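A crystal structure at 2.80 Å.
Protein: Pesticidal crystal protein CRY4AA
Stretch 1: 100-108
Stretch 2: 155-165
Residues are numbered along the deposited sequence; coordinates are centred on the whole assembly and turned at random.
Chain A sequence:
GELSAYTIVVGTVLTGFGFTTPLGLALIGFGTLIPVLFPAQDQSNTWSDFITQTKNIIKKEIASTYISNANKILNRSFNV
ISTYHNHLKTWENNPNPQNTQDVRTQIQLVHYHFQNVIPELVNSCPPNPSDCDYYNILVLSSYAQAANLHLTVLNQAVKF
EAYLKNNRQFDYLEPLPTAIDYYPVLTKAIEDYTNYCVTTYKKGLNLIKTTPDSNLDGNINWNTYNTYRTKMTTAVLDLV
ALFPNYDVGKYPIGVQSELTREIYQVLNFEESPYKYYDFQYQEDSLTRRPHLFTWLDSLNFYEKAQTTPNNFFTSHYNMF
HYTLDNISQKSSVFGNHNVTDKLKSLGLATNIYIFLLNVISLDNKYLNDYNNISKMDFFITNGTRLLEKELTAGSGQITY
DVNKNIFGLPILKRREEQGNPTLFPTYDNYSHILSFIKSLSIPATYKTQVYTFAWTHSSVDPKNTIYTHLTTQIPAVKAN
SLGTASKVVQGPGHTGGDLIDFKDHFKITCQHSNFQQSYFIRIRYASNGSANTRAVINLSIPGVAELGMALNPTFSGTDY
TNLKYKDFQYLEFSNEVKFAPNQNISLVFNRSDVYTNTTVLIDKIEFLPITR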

ATOM      1  N   THR A 100     -22.983 -33.023   2.550  1.00 73.29           N
ATOM      2  CA  THR A 100     -22.030 -32.074   3.122  1.00 73.63           C
ATOM      3  C   THR A 100     -21.416 -31.315   1.943  1.00 73.57           C
ATOM      4  O   THR A 100     -20.533 -30.469   2.108  1.00 73.69           O
ATOM      5  CB  THR A 100     -20.903 -32.789   3.926  1.00 73.27           C
ATOM      6  OG1 THR A 100     -20.123 -33.605   3.047  1.00 72.47           O
ATOM      7  CG2 THR A 100     -21.497 -33.659   5.026  1.00 73.12           C
ATOM      8  N   GLN A 101     -21.909 -31.642   0.752  1.00 72.82           N
ATOM      9  CA  GLN A 101     -21.474 -31.029  -0.493  1.00 71.56           C
ATOM     10  C   GLN A 101     -22.455 -29.910  -0.784  1.00 70.96           C
ATOM     11  O   GLN A 101     -22.244 -29.096  -1.673  1.00 70.45           O
ATOM     12  CB  GLN A 101     -21.512 -32.069  -1.614  1.00 71.78           C
ATOM     13  CG  GLN A 101     -20.801 -31.697  -2.905  1.00 71.05           C
ATOM     14  CD  GLN A 101     -21.487 -30.594  -3.666  1.00 71.29           C
ATOM     15  OE1 GLN A 101     -22.714 -30.507  -3.683  1.00 70.63           O
ATOM     16  NE2 GLN A 101     -20.699 -29.746  -4.319  1.00 72.53           N
ATOM     17  N   ASP A 102     -23.540 -29.883  -0.018  1.00 71.41           N
ATOM     18  CA  ASP A 102     -24.553 -28.857  -0.188  1.00 71.34           C
ATOM     19  C   ASP A 102     -24.104 -27.596   0.537  1.00 71.15           C
ATOM     20  O   ASP A 102     -24.846 -27.038   1.348  1.00 70.86           O
ATOM     21  CB  ASP A 102     -25.892 -29.325   0.376  1.00 71.82           C
ATOM     22  CG  ASP A 102     -27.063 -28.897  -0.487  1.00 72.89           C
ATOM     23  OD1 ASP A 102     -28.216 -28.914  -0.000  1.00 73.15           O
ATOM     24  OD2 ASP A 102     -26.830 -28.552  -1.661  1.00 73.83           O
ATOM     25  N   VAL A 103     -22.873 -27.175   0.244  1.00 70.00           N
ATOM     26  CA  VAL A 103     -22.275 -25.975   0.827  1.00 67.77           C
ATOM     27  C   VAL A 103     -22.992 -24.757   0.263  1.00 66.58           C
ATOM     28  O   VAL A 103     -22.987 -23.679   0.858  1.00 65.95           O
ATOM     29  CB  VAL A 103     -20.782 -25.863   0.455  1.00 67.90           C
ATOM     30  CG1 VAL A 103     -20.209 -24.562   0.978  1.00 68.25           C
ATOM     31  CG2 VAL A 103     -20.016 -27.045   1.014  1.00 68.20           C
ATOM     32  N   ARG A 104     -23.606 -24.950  -0.899  1.00 65.33           N
ATOM     33  CA  ARG A 104     -24.334 -23.892  -1.580  1.00 64.16           C
ATOM     34  C   ARG A 104     -25.365 -23.198  -0.692  1.00 63.61           C
ATOM     35  O   ARG A 104     -25.702 -22.031  -0.916  1.00 64.30           O
ATOM     36  CB  ARG A 104     -24.999 -24.458  -2.840  1.00 63.54           C
ATOM     37  CG  ARG A 104     -23.980 -24.851  -3.899  1.00 62.75           C
ATOM     38  CD  ARG A 104     -24.604 -25.257  -5.221  1.00 61.56           C
ATOM     39  NE  ARG A 104     -25.084 -26.633  -5.207  1.00 60.60           N
ATOM     40  CZ  ARG A 104     -25.255 -27.365  -6.302  1.00 60.86           C
ATOM     41  NH1 ARG A 104     -24.982 -26.846  -7.491  1.00 59.94           N
ATOM     42  NH2 ARG A 104     -25.691 -28.616  -6.209  1.00 60.24           N
ATOM     43  N   THR A 105     -25.861 -23.904   0.320  1.00 61.49           N
ATOM     44  CA  THR A 105     -26.846 -23.321   1.224  1.00 58.88           C
ATOM     45  C   THR A 105     -26.124 -22.439   2.242  1.00 56.75           C
ATOM     46  O   THR A 105     -26.603 -21.357   2.596  1.00 55.69           O
ATOM     47  CB  THR A 105     -27.654 -24.427   1.958  1.00 59.07           C
ATOM     48  OG1 THR A 105     -28.736 -23.832   2.686  1.00 58.09           O
ATOM     49  CG2 THR A 105     -26.766 -25.191   2.923  1.00 58.49           C
ATOM     50  N   GLN A 106     -24.961 -22.909   2.692  1.00 55.12           N
ATOM     51  CA  GLN A 106     -24.136 -22.193   3.667  1.00 52.63           C
ATOM     52  C   GLN A 106     -23.605 -20.902   3.041  1.00 51.42           C
ATOM     53  O   GLN A 106     -23.502 -19.872   3.708  1.00 50.37           O
ATOM     54  CB  GLN A 106     -22.973 -23.083   4.104  1.00 51.44           C
ATOM     55  CG  GLN A 106     -22.297 -22.658   5.386  1.00 51.92           C
ATOM     56  CD  GLN A 106     -23.246 -22.623   6.566  1.00 51.73           C
ATOM     57  OE1 GLN A 106     -24.095 -23.495   6.718  1.00 51.89           O
ATOM     58  NE2 GLN A 106     -23.092 -21.620   7.417  1.00 52.62           N
ATOM     59  N   ILE A 107     -23.265 -20.964   1.756  1.00 50.15           N
ATOM     60  CA  ILE A 107     -22.784 -19.790   1.044  1.00 49.55           C
ATOM     61  C   ILE A 107     -23.915 -18.757   1.042  1.00 51.33           C
ATOM     62  O   ILE A 107     -23.680 -17.558   1.185  1.00 52.10           O
ATOM     63  CB  ILE A 107     -22.395 -20.143  -0.415  1.00 47.49           C
ATOM     64  CG1 ILE A 107     -21.106 -20.966  -0.424  1.00 45.98           C
ATOM     65  CG2 ILE A 107     -22.233 -18.879  -1.243  1.00 45.96           C
ATOM     66  CD1 ILE A 107     -20.641 -21.377  -1.810  1.00 44.00           C
ATOM     67  N   GLN A 108     -25.146 -19.238   0.892  1.00 53.23           N
ATOM     68  CA  GLN A 108     -26.320 -18.372   0.873  1.00 54.43           C
ATOM     69  C   GLN A 108     -26.480 -17.572   2.161  1.00 54.04           C
ATOM     70  O   GLN A 108     -26.900 -16.415   2.130  1.00 53.43           O
ATOM     71  CB  GLN A 108     -27.585 -19.199   0.642  1.00 56.98           C
ATOM     72  CG  GLN A 108     -27.670 -19.861  -0.719  1.00 61.05           C
ATOM     73  CD  GLN A 108     -29.013 -20.534  -0.951  1.00 63.94           C
ATOM     74  OE1 GLN A 108     -29.249 -21.129  -2.006  1.00 65.58           O
ATOM     75  NE2 GLN A 108     -29.903 -20.440   0.036  1.00 64.55           N
ATOM     76  N   ASN A 155     -16.080 -14.823  -4.050  1.00 36.50           N
ATOM     77  CA  ASN A 155     -15.025 -15.263  -4.958  1.00 35.33           C
ATOM     78  C   ASN A 155     -14.957 -16.772  -4.862  1.00 34.41           C
ATOM     79  O   ASN A 155     -14.767 -17.460  -5.862  1.00 32.58           O
ATOM     80  CB  ASN A 155     -13.671 -14.641  -4.557  1.00 34.58           C
ATOM     81  CG  ASN A 155     -12.492 -15.222  -5.339  1.00 33.37           C
ATOM     82  OD1 ASN A 155     -11.936 -16.256  -4.975  1.00 32.95           O
ATOM     83  ND2 ASN A 155     -12.115 -14.556  -6.422  1.00 33.94           N
ATOM     84  N   GLN A 156     -15.133 -17.278  -3.648  1.00 35.28           N
ATOM     85  CA  GLN A 156     -15.086 -18.714  -3.400  1.00 37.69           C
ATOM     86  C   GLN A 156     -16.295 -19.407  -4.040  1.00 37.05           C
ATOM     87  O   GLN A 156     -16.154 -20.429  -4.713  1.00 34.63           O
ATOM     88  CB  GLN A 156     -15.050 -18.977  -1.889  1.00 39.14           C
ATOM     89  CG  GLN A 156     -14.716 -20.408  -1.518  1.00 44.59           C
ATOM     90  CD  GLN A 156     -15.773 -21.406  -1.984  1.00 48.79           C
ATOM     91  OE1 GLN A 156     -16.868 -21.486  -1.414  1.00 51.00           O
ATOM     92  NE2 GLN A 156     -15.452 -22.161  -3.032  1.00 47.96           N
ATOM     93  N   ALA A 157     -17.475 -18.828  -3.831  1.00 37.40           N
ATOM     94  CA  ALA A 157     -18.718 -19.356  -4.375  1.00 37.54           C
ATOM     95  C   ALA A 157     -18.604 -19.506  -5.878  1.00 38.16           C
ATOM     96  O   ALA A 157     -18.969 -20.538  -6.434  1.00 40.15           O
ATOM     97  CB  ALA A 157     -19.876 -18.425  -4.036  1.00 37.53           C
ATOM     98  N   VAL A 158     -18.106 -18.469  -6.539  1.00 37.48           N
ATOM     99  CA  VAL A 158     -17.942 -18.516  -7.981  1.00 37.40           C
ATOM    100  C   VAL A 158     -17.044 -19.682  -8.366  1.00 38.37           C
ATOM    101  O   VAL A 158     -17.369 -20.455  -9.258  1.00 38.28           O
ATOM    102  CB  VAL A 158     -17.334 -17.214  -8.511  1.00 36.35           C
ATOM    103  CG1 VAL A 158     -16.930 -17.380  -9.958  1.00 36.43           C
ATOM    104  CG2 VAL A 158     -18.346 -16.093  -8.386  1.00 37.01           C
ATOM    105  N   LYS A 159     -15.911 -19.807  -7.685  1.00 41.43           N
ATOM    106  CA  LYS A 159     -14.971 -20.888  -7.965  1.00 43.22           C
ATOM    107  C   LYS A 159     -15.614 -22.238  -7.689  1.00 42.77           C
ATOM    108  O   LYS A 159     -15.526 -23.153  -8.505  1.00 41.88           O
ATOM    109  CB  LYS A 159     -13.715 -20.753  -7.097  1.00 44.06           C
ATOM    110  CG  LYS A 159     -12.841 -19.554  -7.421  1.00 46.03           C
ATOM    111  CD  LYS A 159     -11.619 -19.551  -6.513  1.00 49.23           C
ATOM    112  CE  LYS A 159     -10.735 -18.337  -6.732  1.00 50.67           C
ATOM    113  NZ  LYS A 159      -9.627 -18.328  -5.736  1.00 52.58           N
ATOM    114  N   PHE A 160     -16.250 -22.343  -6.527  1.00 43.07           N
ATOM    115  CA  PHE A 160     -16.915 -23.565  -6.096  1.00 43.22           C
ATOM    116  C   PHE A 160     -17.883 -24.101  -7.153  1.00 44.37           C
ATOM    117  O   PHE A 160     -17.901 -25.298  -7.454  1.00 43.78           O
ATOM    118  CB  PHE A 160     -17.676 -23.303  -4.795  1.00 42.36           C
ATOM    119  CG  PHE A 160     -18.331 -24.523  -4.226  1.00 42.71           C
ATOM    120  CD1 PHE A 160     -17.564 -25.548  -3.685  1.00 42.16           C
ATOM    121  CD2 PHE A 160     -19.715 -24.665  -4.263  1.00 43.01           C
ATOM    122  CE1 PHE A 160     -18.162 -26.699  -3.193  1.00 42.89           C
ATOM    123  CE2 PHE A 160     -20.326 -25.815  -3.773  1.00 42.68           C
ATOM    124  CZ  PHE A 160     -19.547 -26.836  -3.237  1.00 42.34           C
ATOM    125  N   GLU A 161     -18.683 -23.206  -7.716  1.00 45.39           N
ATOM    126  CA  GLU A 161     -19.662 -23.583  -8.719  1.00 46.39           C
ATOM    127  C   GLU A 161     -19.047 -23.963 -10.067  1.00 46.56           C
ATOM    128  O   GLU A 161     -19.430 -24.969 -10.660  1.00 48.19           O
ATOM    129  CB  GLU A 161     -20.676 -22.449  -8.890  1.00 48.01           C
ATOM    130  CG  GLU A 161     -22.130 -22.886  -8.695  1.00 52.20           C
ATOM    131  CD  GLU A 161     -22.393 -23.520  -7.329  1.00 53.79           C
ATOM    132  OE1 GLU A 161     -23.041 -22.870  -6.474  1.00 52.62           O
ATOM    133  OE2 GLU A 161     -21.947 -24.671  -7.114  1.00 54.93           O
ATOM    134  N   ALA A 162     -18.096 -23.175 -10.555  0.50 46.97           N
ATOM    135  CA  ALA A 162     -17.462 -23.471 -11.839  0.50 47.47           C
ATOM    136  C   ALA A 162     -16.781 -24.834 -11.797  0.50 48.27           C
ATOM    137  O   ALA A 162     -16.540 -25.461 -12.828  0.50 47.88           O
ATOM    138  CB  ALA A 162     -16.446 -22.395 -12.180  0.50 47.05           C
ATOM    139  N   TYR A 163     -16.475 -25.281 -10.587  1.00 50.09           N
ATOM    140  CA  TYR A 163     -15.814 -26.558 -10.361  1.00 51.78           C
ATOM    141  C   TYR A 163     -16.817 -27.704 -10.484  1.00 53.90           C
ATOM    142  O   TYR A 163     -16.466 -28.813 -10.896  1.00 54.33           O
ATOM    143  CB  TYR A 163     -15.186 -26.554  -8.967  1.00 50.84           C
ATOM    144  CG  TYR A 163     -14.630 -27.882  -8.505  1.00 51.76           C
ATOM    145  CD1 TYR A 163     -13.486 -28.426  -9.086  1.00 51.24           C
ATOM    146  CD2 TYR A 163     -15.237 -28.585  -7.464  1.00 51.71           C
ATOM    147  CE1 TYR A 163     -12.961 -29.633  -8.639  1.00 50.83           C
ATOM    148  CE2 TYR A 163     -14.719 -29.790  -7.011  1.00 51.52           C
ATOM    149  CZ  TYR A 163     -13.582 -30.309  -7.602  1.00 51.34           C
ATOM    150  OH  TYR A 163     -13.066 -31.500  -7.146  1.00 52.57           O
ATOM    151  N   LEU A 164     -18.070 -27.423 -10.133  1.00 55.37           N
ATOM    152  CA  LEU A 164     -19.131 -28.419 -10.185  1.00 55.99           C
ATOM    153  C   LEU A 164     -19.732 -28.624 -11.574  1.00 58.48           C
ATOM    154  O   LEU A 164     -20.530 -29.541 -11.769  1.00 59.25           O
ATOM    155  CB  LEU A 164     -20.235 -28.055  -9.190  1.00 53.23           C
ATOM    156  CG  LEU A 164     -19.820 -27.974  -7.719  1.00 51.46           C
ATOM    157  CD1 LEU A 164     -21.033 -27.616  -6.881  1.00 51.03           C
ATOM    158  CD2 LEU A 164     -19.227 -29.295  -7.260  1.00 49.37           C
ATOM    159  N   LYS A 165     -19.373 -27.777 -12.535  1.00 61.47           N
ATOM    160  CA  LYS A 165     -19.886 -27.941 -13.895  1.00 64.82           C
ATOM    161  C   LYS A 165     -19.061 -29.000 -14.617  1.00 67.09           C
ATOM    162  O   LYS A 165     -19.365 -29.379 -15.747  1.00 67.27           O
ATOM    163  CB  LYS A 165     -19.840 -26.624 -14.674  1.00 64.74           C
ATOM    164  CG  LYS A 165     -20.968 -25.669 -14.334  1.00 66.74           C
ATOM    165  CD  LYS A 165     -21.011 -24.479 -15.292  1.00 68.64           C
ATOM    166  CE  LYS A 165     -22.163 -23.529 -14.950  1.00 69.18           C
ATOM    167  NZ  LYS A 165     -22.199 -22.311 -15.812  1.00 68.26           N
TER

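No hydrogen bond crosses this contact, although glutamines, an arginine and a glutamate all take part in it. Its one charged pairing is a long salt bridge, with Arg 104 NH1 3.8 Å from Glu 161 OE2, and the carboxylate lies oblique to the guanidinium. Glu 161 OE1 comes closer to a carbon than its partner oxygen does to that nitrogen, at 3.1 Å from Arg 104 CD. The glutamate therefore packs against the aliphatic shaft of the arginine as well as answering its charge.

The framework is a pair of nearly antiparallel helices, 160° between their directions and 10.9 Å apart at closest approach. Spacing is tightest near Ile 107 and Ala 157, whose CA atoms are 6.8 Å apart. There the small side chain of Ala 157 meets the branch of Ile 107 directly, Ile 107 CG2 lying 3.7 Å from Ala 157 CB. By Gln 101 and Leu 164 the nearest CA pair has opened to 10.3 Å, and longer side chains cover the distance.

Phe 160 is the hub, with the largest area covered by the opposite stretch. Its CA-to-CB bond points toward the first stretch, and chi1 is t. Val 103 and Ile 107, one helical turn apart and linked by a hydrogen bond from Ile 107 N to Val 103 O (2.9 Å), both point toward the second stretch and meet this ring obliquely: Val 103 CB is 4.0 Å from Phe 160 CZ, and Ile 107 CD1 is 4.2 Å from Phe 160 CD2. Arg 104 comes to the ring edge, its CG 3.8 Å from Phe 160 CE2. Ile 107 also reaches back one turn along the other helix, where its CD1 is 3.8 Å from Gln 156 OE1, an oxygen already hydrogen-bonded elsewhere in the structure.

At the wider end Gln 101 starts sideways and brings its end inward, while Leu 164 points toward the first stretch. Gln 101 places NE2 3.3 Å from Phe 160 CZ, so its amide sits against carbon and approaches the ring obliquely. Both methyls of Leu 164, CD1 and CD2, lie 3.3 Å from Gln 101 NE2, and CD1 also lies over one face of the Arg 104 guanidinium, 4.1 Å from Arg 104 NH1.

The rule to read here is graded reach. Where the backbones are close, alanine and isoleucine meet directly; where they part, an aromatic ring, a leucine and long polar side chains fill the gap, and the polar groups contribute largely through packing.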